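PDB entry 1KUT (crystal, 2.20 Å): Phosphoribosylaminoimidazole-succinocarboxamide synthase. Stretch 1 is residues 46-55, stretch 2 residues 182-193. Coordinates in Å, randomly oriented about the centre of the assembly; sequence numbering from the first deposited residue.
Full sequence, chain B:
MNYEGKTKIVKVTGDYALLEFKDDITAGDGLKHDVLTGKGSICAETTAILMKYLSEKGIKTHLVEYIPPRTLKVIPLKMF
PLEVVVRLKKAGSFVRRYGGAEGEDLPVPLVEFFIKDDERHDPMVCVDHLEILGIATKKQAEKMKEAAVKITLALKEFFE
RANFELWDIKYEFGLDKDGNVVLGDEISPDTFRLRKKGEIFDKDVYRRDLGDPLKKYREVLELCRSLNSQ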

# COMPACT_ATOMS: atom_id res chain seq x y z
N THR B 46 -4.50 -24.90 -18.37
CA THR B 46 -3.21 -24.22 -18.30
C THR B 46 -2.82 -24.06 -16.82
O THR B 46 -1.65 -24.09 -16.48
CB THR B 46 -3.20 -22.86 -19.08
OG1 THR B 46 -3.35 -21.76 -18.19
CG2 THR B 46 -4.31 -22.83 -20.11
N THR B 47 -3.80 -23.95 -15.93
CA THR B 47 -3.49 -23.86 -14.51
C THR B 47 -2.82 -25.16 -14.06
O THR B 47 -1.77 -25.13 -13.42
CB THR B 47 -4.77 -23.66 -13.65
OG1 THR B 47 -5.36 -22.40 -13.97
CG2 THR B 47 -4.45 -23.71 -12.15
N ALA B 48 -3.42 -26.29 -14.42
CA ALA B 48 -2.91 -27.62 -14.07
C ALA B 48 -1.52 -27.91 -14.61
O ALA B 48 -0.73 -28.60 -13.98
CB ALA B 48 -3.87 -28.67 -14.53
N ILE B 49 -1.24 -27.42 -15.81
CA ILE B 49 0.07 -27.59 -16.42
C ILE B 49 1.09 -26.76 -15.65
O ILE B 49 2.09 -27.26 -15.16
CB ILE B 49 0.02 -27.13 -17.90
CG1 ILE B 49 -0.76 -28.16 -18.73
CG2 ILE B 49 1.43 -26.88 -18.43
CD1 ILE B 49 -0.72 -27.91 -20.21
N LEU B 50 0.82 -25.47 -15.54
CA LEU B 50 1.72 -24.59 -14.81
C LEU B 50 1.98 -25.07 -13.36
O LEU B 50 3.13 -25.20 -12.95
CB LEU B 50 1.17 -23.16 -14.83
CG LEU B 50 1.54 -22.21 -15.99
CD1 LEU B 50 2.28 -22.94 -17.11
CD2 LEU B 50 0.28 -21.51 -16.50
N MSE B 51 0.92 -25.35 -12.60
CA MSE B 51 1.08 -25.78 -11.20
C MSE B 51 1.80 -27.11 -11.02
O MSE B 51 2.47 -27.33 -10.01
CB MSE B 51 -0.28 -25.87 -10.52
CG MSE B 51 -0.96 -24.53 -10.37
SE MSE B 51 -2.29 -24.66 -8.99
CE MSE B 51 -3.53 -25.87 -9.79
N LYS B 52 1.63 -28.00 -12.00
CA LYS B 52 2.31 -29.30 -11.99
C LYS B 52 3.81 -29.02 -12.11
O LYS B 52 4.63 -29.55 -11.36
CB LYS B 52 1.83 -30.14 -13.18
CG LYS B 52 2.37 -31.56 -13.23
CD LYS B 52 1.85 -32.39 -12.05
CE LYS B 52 2.37 -33.82 -12.12
NZ LYS B 52 2.15 -34.54 -10.82
N TYR B 53 4.16 -28.15 -13.06
CA TYR B 53 5.55 -27.75 -13.29
C TYR B 53 6.17 -27.18 -12.01
O TYR B 53 7.32 -27.47 -11.69
CB TYR B 53 5.57 -26.68 -14.38
CG TYR B 53 6.88 -25.94 -14.54
CD1 TYR B 53 7.98 -26.54 -15.15
CD2 TYR B 53 6.99 -24.61 -14.12
CE1 TYR B 53 9.18 -25.83 -15.35
CE2 TYR B 53 8.17 -23.90 -14.31
CZ TYR B 53 9.26 -24.51 -14.92
OH TYR B 53 10.42 -23.78 -15.11
N LEU B 54 5.41 -26.35 -11.32
CA LEU B 54 5.82 -25.71 -10.08
C LEU B 54 6.00 -26.71 -8.94
O LEU B 54 7.01 -26.68 -8.22
CB LEU B 54 4.76 -24.67 -9.69
CG LEU B 54 4.91 -23.18 -10.03
CD1 LEU B 54 5.67 -23.00 -11.32
CD2 LEU B 54 3.52 -22.54 -10.09
N SER B 55 5.01 -27.59 -8.77
CA SER B 55 5.03 -28.60 -7.71
C SER B 55 6.16 -29.62 -7.83
O SER B 55 6.75 -30.01 -6.82
CB SER B 55 3.69 -29.35 -7.67
OG SER B 55 2.62 -28.46 -7.39
N VAL B 182 0.41 -22.33 0.95
CA VAL B 182 0.22 -23.04 -0.32
C VAL B 182 -0.43 -22.13 -1.36
O VAL B 182 -1.33 -21.35 -1.03
CB VAL B 182 -0.68 -24.27 -0.12
CG1 VAL B 182 -0.81 -25.05 -1.41
CG2 VAL B 182 -0.12 -25.15 1.00
N LEU B 183 0.02 -22.25 -2.60
CA LEU B 183 -0.53 -21.48 -3.70
C LEU B 183 -1.91 -22.03 -4.04
O LEU B 183 -2.06 -23.21 -4.33
CB LEU B 183 0.38 -21.58 -4.94
CG LEU B 183 -0.13 -20.77 -6.14
CD1 LEU B 183 0.21 -19.30 -5.95
CD2 LEU B 183 0.50 -21.29 -7.43
N GLY B 184 -2.92 -21.18 -3.98
CA GLY B 184 -4.26 -21.61 -4.32
C GLY B 184 -4.64 -20.97 -5.64
O GLY B 184 -3.80 -20.77 -6.52
N ASP B 185 -5.91 -20.65 -5.76
CA ASP B 185 -6.47 -20.02 -6.94
C ASP B 185 -6.07 -20.65 -8.26
O ASP B 185 -6.17 -21.87 -8.41
CB ASP B 185 -6.14 -18.53 -6.96
CG ASP B 185 -7.17 -17.71 -7.72
OD1 ASP B 185 -8.37 -17.84 -7.39
OD2 ASP B 185 -6.81 -16.96 -8.64
N GLU B 186 -5.63 -19.85 -9.22
CA GLU B 186 -5.26 -20.38 -10.53
C GLU B 186 -4.04 -19.70 -11.15
O GLU B 186 -3.36 -18.89 -10.50
CB GLU B 186 -6.46 -20.22 -11.49
CG GLU B 186 -6.79 -18.77 -11.88
CD GLU B 186 -7.99 -18.65 -12.83
OE1 GLU B 186 -9.15 -18.66 -12.36
OE2 GLU B 186 -7.78 -18.56 -14.06
N ILE B 187 -3.75 -20.04 -12.40
CA ILE B 187 -2.64 -19.46 -13.14
C ILE B 187 -3.00 -19.49 -14.61
O ILE B 187 -2.73 -20.47 -15.31
CB ILE B 187 -1.33 -20.24 -12.94
CG1 ILE B 187 -0.97 -20.34 -11.46
CG2 ILE B 187 -0.21 -19.51 -13.63
CD1 ILE B 187 0.35 -21.06 -11.22
N SER B 188 -3.60 -18.41 -15.10
CA SER B 188 -3.99 -18.36 -16.50
C SER B 188 -3.97 -16.92 -16.97
O SER B 188 -3.63 -16.03 -16.20
CB SER B 188 -5.39 -18.93 -16.66
OG SER B 188 -6.33 -18.09 -15.99
N PRO B 189 -4.34 -16.68 -18.24
CA PRO B 189 -4.36 -15.31 -18.76
C PRO B 189 -5.18 -14.39 -17.87
O PRO B 189 -5.02 -13.18 -17.90
CB PRO B 189 -4.96 -15.48 -20.16
CG PRO B 189 -4.31 -16.78 -20.59
CD PRO B 189 -4.50 -17.65 -19.34
N ASP B 190 -6.06 -14.97 -17.06
CA ASP B 190 -6.85 -14.16 -16.14
C ASP B 190 -6.01 -13.60 -14.98
O ASP B 190 -6.38 -12.60 -14.38
CB ASP B 190 -7.99 -14.99 -15.53
CG ASP B 190 -9.19 -15.13 -16.45
OD1 ASP B 190 -10.23 -15.63 -15.97
OD2 ASP B 190 -9.10 -14.77 -17.63
N THR B 191 -4.87 -14.22 -14.68
CA THR B 191 -4.05 -13.78 -13.55
C THR B 191 -2.66 -13.29 -13.87
O THR B 191 -1.90 -12.94 -12.96
CB THR B 191 -3.90 -14.92 -12.48
OG1 THR B 191 -3.36 -16.09 -13.10
CG2 THR B 191 -5.24 -15.27 -11.88
N PHE B 192 -2.31 -13.28 -15.15
CA PHE B 192 -1.00 -12.81 -15.55
C PHE B 192 -1.04 -12.16 -16.92
O PHE B 192 -1.97 -12.41 -17.71
CB PHE B 192 0.03 -13.95 -15.50
CG PHE B 192 -0.23 -15.09 -16.47
CD1 PHE B 192 -0.15 -14.89 -17.86
CD2 PHE B 192 -0.42 -16.39 -16.00
CE1 PHE B 192 -0.26 -15.96 -18.75
CE2 PHE B 192 -0.53 -17.47 -16.89
CZ PHE B 192 -0.44 -17.25 -18.27
N ARG B 193 -0.05 -11.32 -17.18
CA ARG B 193 0.13 -10.59 -18.43
C ARG B 193 1.39 -11.17 -19.07
O ARG B 193 2.48 -11.02 -18.52
CB ARG B 193 0.36 -9.10 -18.17
CG ARG B 193 -0.78 -8.34 -17.50
CD ARG B 193 -0.30 -6.92 -17.18
NE ARG B 193 -1.35 -5.93 -17.02
CZ ARG B 193 -2.36 -6.01 -16.15
NH1 ARG B 193 -2.46 -7.06 -15.35
NH2 ARG B 193 -3.24 -5.03 -16.07

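The contact joins one face of a helix segment, residues 46-55, to the loop that follows the last two residues of a strand, 182-183, with Leu183 and Phe192 of the flanking strands also touching the helix. Ile187 is its centre. It has the largest area covered by the other stretch, and Ile187 CA lies 4.7 Å from Thr47 CA, the closest CA pair across the two stretches.

Two hydrogen bonds hold the backbone of Ile187 to the helix. Ile187 N donates to Thr47 OG1 at 3.3 Å; the bond is long but nearly straight, with an angle of 172° at the hydrogen. Thr46 OG1 donates to Ile187 O at 3.2 Å, a weak bond. Two adjacent threonine hydroxyls thus serve the amide and the carbonyl of a single loop residue. Thr47 CA also makes a CA-H...O contact with Ile187 O at 3.6 Å.

The apolar contacts lie farther along the helix. The CA-to-CB bonds of Leu50, Leu54 and Ile187 all point toward the other stretch. Leu50 CD2 packs 3.5 Å from Ile187 CG2. Ile187 CD1 lies 3.8 Å from Met51 CG and 3.7 Å from Leu54 CD2. Met51 is modelled as selenomethionine. One isoleucine side chain therefore meets three helix residues spanning about one turn. Leu54 CD2 also reaches Leu183 CD2 at 4.2 Å, which brings in the end of the strand. Leu50 CD2 approaches Phe192 CE2 at 4.1 Å, near the plane of the ring and at its edge.

Hydrogen bonds within each stretch accompany these contacts. In the helix, Leu50 N donates to Thr46 O at 3.0 Å and Met51 N to Thr47 O at 2.8 Å, linking the threonine turn to the apolar one. In the loop, Ser188 OG donates to Glu186 OE2 at a very short 2.5 Å, bridging the residues before and after Ile187. Ser188 N donates to Thr191 OG1 at 3.1 Å.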